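Local coordinates for protein ferredoxin-NADP reductase (Neisseria gonorrhoeae MIA_2011_03-10, PDB 5TR9) that probably uses bound FAD to pass electrons between NADP(H) and ferredoxin, at residues T227-C232 with Q243-M248. Numbering follows the deposited sequence.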
ATOM      1  N   THR A 227      17.889  -3.775  -8.494  1.00 15.62           N
ATOM      2  CA  THR A 227      16.683  -3.150  -7.961  1.00 14.61           C
ATOM      3  C   THR A 227      15.463  -4.013  -8.247  1.00 12.65           C
ATOM      4  O   THR A 227      15.339  -4.592  -9.335  1.00 14.59           O
ATOM      5  CB  THR A 227      16.490  -1.749  -8.564  1.00 13.60           C
ATOM      6  OG1 THR A 227      17.713  -1.021  -8.435  1.00 14.65           O
ATOM      7  CG2 THR A 227      15.377  -0.965  -7.842  1.00 14.36           C
ATOM      8  N   ARG A 228      14.550  -4.084  -7.274  1.00 13.16           N
ATOM      9  CA  ARG A 228      13.279  -4.774  -7.468  1.00 10.80           C
ATOM     10  C   ARG A 228      12.157  -3.838  -7.043  1.00 11.68           C
ATOM     11  O   ARG A 228      12.181  -3.316  -5.926  1.00 13.68           O
ATOM     12  CB  ARG A 228      13.243  -6.095  -6.683  1.00 12.43           C
ATOM     13  CG  ARG A 228      14.362  -7.075  -7.083  1.00 11.98           C
ATOM     14  CD  ARG A 228      14.183  -7.569  -8.526  1.00 12.08           C
ATOM     15  NE  ARG A 228      15.184  -8.567  -8.930  1.00 15.20           N
ATOM     16  CZ  ARG A 228      16.343  -8.281  -9.516  1.00 17.34           C
ATOM     17  NH1 ARG A 228      16.684  -7.021  -9.748  1.00 16.68           N
ATOM     18  NH2 ARG A 228      17.172  -9.258  -9.868  1.00 22.56           N
ATOM     19  N   PHE A 229      11.200  -3.613  -7.939  1.00 10.65           N
ATOM     20  CA  PHE A 229      10.141  -2.622  -7.758  1.00 11.47           C
ATOM     21  C   PHE A 229       8.804  -3.277  -7.442  1.00 12.07           C
ATOM     22  O   PHE A 229       8.445  -4.300  -8.032  1.00 11.48           O
ATOM     23  CB  PHE A 229       9.943  -1.775  -9.024  1.00 11.74           C
ATOM     24  CG  PHE A 229      11.056  -0.806  -9.311  1.00 11.56           C
ATOM     25  CD1 PHE A 229      11.081   0.437  -8.699  1.00 14.04           C
ATOM     26  CD2 PHE A 229      12.057  -1.127 -10.226  1.00 15.34           C
ATOM     27  CE1 PHE A 229      12.098   1.358  -8.978  1.00 16.15           C
ATOM     28  CE2 PHE A 229      13.084  -0.216 -10.504  1.00 15.15           C
ATOM     29  CZ  PHE A 229      13.099   1.028  -9.882  1.00 14.66           C
ATOM     30  N   MET A 230       8.031  -2.635  -6.565  1.00 11.81           N
ATOM     31  CA  MET A 230       6.623  -2.961  -6.382  1.00 10.39           C
ATOM     32  C   MET A 230       5.831  -1.676  -6.557  1.00 10.91           C
ATOM     33  O   MET A 230       6.263  -0.616  -6.100  1.00 12.22           O
ATOM     34  CB  MET A 230       6.368  -3.571  -5.004  1.00 12.55           C
ATOM     35  CG  MET A 230       7.302  -4.740  -4.685  1.00 13.98           C
ATOM     36  SD  MET A 230       6.991  -5.429  -3.058  1.00 15.79           S
ATOM     37  CE  MET A 230       5.440  -6.293  -3.357  1.00 17.05           C
ATOM     38  N   ILE A 231       4.695  -1.760  -7.243  1.00 10.92           N
ATOM     39  CA  ILE A 231       3.920  -0.578  -7.607  1.00 10.37           C
ATOM     40  C   ILE A 231       2.481  -0.788  -7.173  1.00 11.72           C
ATOM     41  O   ILE A 231       1.860  -1.782  -7.558  1.00 11.59           O
ATOM     42  CB  ILE A 231       3.944  -0.308  -9.120  1.00 10.68           C
ATOM     43  CG1 ILE A 231       5.348  -0.477  -9.703  1.00 12.33           C
ATOM     44  CG2 ILE A 231       3.376   1.096  -9.407  1.00 12.52           C
ATOM     45  CD1 ILE A 231       5.350  -0.428 -11.245  1.00 16.87           C
ATOM     46  N   CYS A 232       1.923   0.180  -6.446  1.00 11.08           N
ATOM     47  CA  CYS A 232       0.509   0.107  -6.080  1.00  9.44           C
ATOM     48  C   CYS A 232      -0.047   1.522  -6.023  1.00 11.02           C
ATOM     49  O   CYS A 232       0.408   2.331  -5.216  1.00 11.23           O
ATOM     50  CB  CYS A 232       0.306  -0.612  -4.736  1.00 11.06           C
ATOM     51  SG  CYS A 232      -1.458  -0.844  -4.313  1.00 12.76           S
ATOM     52  N   GLN A 243       5.299   1.396 -17.704  1.00 12.81           N
ATOM     53  CA  GLN A 243       5.832   1.671 -19.034  1.00 13.26           C
ATOM     54  C   GLN A 243       7.159   2.407 -18.953  1.00 13.36           C
ATOM     55  O   GLN A 243       8.057   2.163 -19.768  1.00 16.71           O
ATOM     56  CB  GLN A 243       4.818   2.463 -19.853  1.00 14.31           C
ATOM     57  CG  GLN A 243       3.550   1.671 -20.083  1.00 15.31           C
ATOM     58  CD  GLN A 243       2.565   2.346 -20.998  1.00 16.28           C
ATOM     59  OE1 GLN A 243       2.732   3.514 -21.395  1.00 20.47           O
ATOM     60  NE2 GLN A 243       1.517   1.604 -21.366  1.00 21.57           N
ATOM     61  N   THR A 244       7.301   3.305 -17.970  1.00 12.18           N
ATOM     62  CA  THR A 244       8.563   4.018 -17.777  1.00 13.08           C
ATOM     63  C   THR A 244       9.680   3.061 -17.384  1.00 13.76           C
ATOM     64  O   THR A 244      10.789   3.133 -17.937  1.00 15.70           O
ATOM     65  CB  THR A 244       8.375   5.117 -16.727  1.00 15.33           C
ATOM     66  OG1 THR A 244       7.495   6.112 -17.260  1.00 18.40           O
ATOM     67  CG2 THR A 244       9.710   5.778 -16.370  1.00 16.48           C
ATOM     68  N   LEU A 245       9.397   2.135 -16.457  1.00 12.88           N
ATOM     69  CA  LEU A 245      10.406   1.157 -16.053  1.00 12.25           C
ATOM     70  C   LEU A 245      10.776   0.223 -17.205  1.00 14.02           C
ATOM     71  O   LEU A 245      11.951  -0.120 -17.378  1.00 14.66           O
ATOM     72  CB  LEU A 245       9.911   0.365 -14.834  1.00 13.32           C
ATOM     73  CG  LEU A 245       9.808   1.203 -13.552  1.00 12.96           C
ATOM     74  CD1 LEU A 245       9.166   0.373 -12.447  1.00 13.57           C
ATOM     75  CD2 LEU A 245      11.198   1.687 -13.139  1.00 13.19           C
ATOM     76  N   LEU A 246       9.796  -0.188 -18.020  1.00 14.54           N
ATOM     77  CA  LEU A 246      10.138  -0.960 -19.217  1.00 14.01           C
ATOM     78  C   LEU A 246      11.113  -0.197 -20.108  1.00 14.44           C
ATOM     79  O   LEU A 246      12.056  -0.782 -20.655  1.00 15.72           O
ATOM     80  CB  LEU A 246       8.881  -1.321 -20.014  1.00 14.61           C
ATOM     81  CG  LEU A 246       7.866  -2.316 -19.447  1.00 22.10           C
ATOM     82  CD1 LEU A 246       6.908  -2.774 -20.547  1.00 22.89           C
ATOM     83  CD2 LEU A 246       8.536  -3.511 -18.804  1.00 25.16           C
ATOM     84  N   ASP A 247      10.903   1.116 -20.267  1.00 14.53           N
ATOM     85  CA  ASP A 247      11.800   1.920 -21.093  1.00 15.71           C
ATOM     86  C   ASP A 247      13.204   1.977 -20.501  1.00 16.60           C
ATOM     87  O   ASP A 247      14.183   2.136 -21.242  1.00 21.31           O
ATOM     88  CB  ASP A 247      11.257   3.344 -21.250  1.00 19.17           C
ATOM     89  CG  ASP A 247      10.039   3.423 -22.159  1.00 27.46           C
ATOM     90  OD1 ASP A 247       9.832   2.504 -22.971  1.00 26.82           O
ATOM     91  OD2 ASP A 247       9.297   4.427 -22.064  1.00 28.39           O
ATOM     92  N   MET A 248      13.311   1.847 -19.180  1.00 16.34           N
ATOM     93  CA  MET A 248      14.571   1.874 -18.447  1.00 19.33           C
ATOM     94  C   MET A 248      15.230   0.503 -18.335  1.00 22.14           C
ATOM     95  O   MET A 248      16.279   0.392 -17.694  1.00 21.77           O
ATOM     96  CB  MET A 248      14.351   2.464 -17.045  1.00 18.16           C
ATOM     97  CG  MET A 248      14.015   3.949 -17.084  1.00 18.30           C
ATOM     98  SD  MET A 248      13.360   4.655 -15.557  1.00 24.90           S
ATOM     99  CE  MET A 248      14.767   4.524 -14.450  1.00 30.59           C
TER
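Leu245, near the C-terminal end of its helix, lays its isobutyl fork against the aromatic ring of Phe229 and the tip of Ile231, a compact example of how a branched helix residue packs against a strand of a parallel sheet. The main element is a CH-pi contact: Leu245 CD2 stands 4.0 Å from the centroid of the Phe229 ring, 21° off its normal and shifted toward the CE2–CZ rim. The second methyl of the fork, Leu245 CD1, sits over the root of the same face, 3.8 Å from Phe229 CG, and the two branches together follow the ring along its length. Phe229 has its CG anti to the carbonyl carbon (chi1 -71°), which swings the ring back along the strand toward Thr227. On the other face, within the strand itself, lies Thr227 CG2, 3.5 Å above the ring plane, leaving the ring clamped between methyl groups.

Apolar contact extends to Ile231, two residues further on and on the same side of the strand. Its chain runs out extended (chi2 171°), bringing CD1 to 4.1 Å from Leu245 CD1, methyl to methyl. No hydrogen bond crosses between the segments, and the whole attachment is dispersive and buried.

The polar groups look elsewhere: Arg228 NH1 donates to Thr227 O at 2.8 Å, approaching from above the carbonyl plane, while Thr244 OG1 is hydrogen-bonded to Asp240 O and Lys210 NZ.

Tyr250 meets the Phe229 ring edge-to-face, and Ile261 touches both Ile231 and Leu245. Strand 227-233, flanked by 122-128 and 261-265, thus receives on one face helix 235-247, the crossover helix of the beta-alpha-beta unit that 261-265 completes in the NAD-binding domain. On the other face of the strand, Met230 meets helix 133-139.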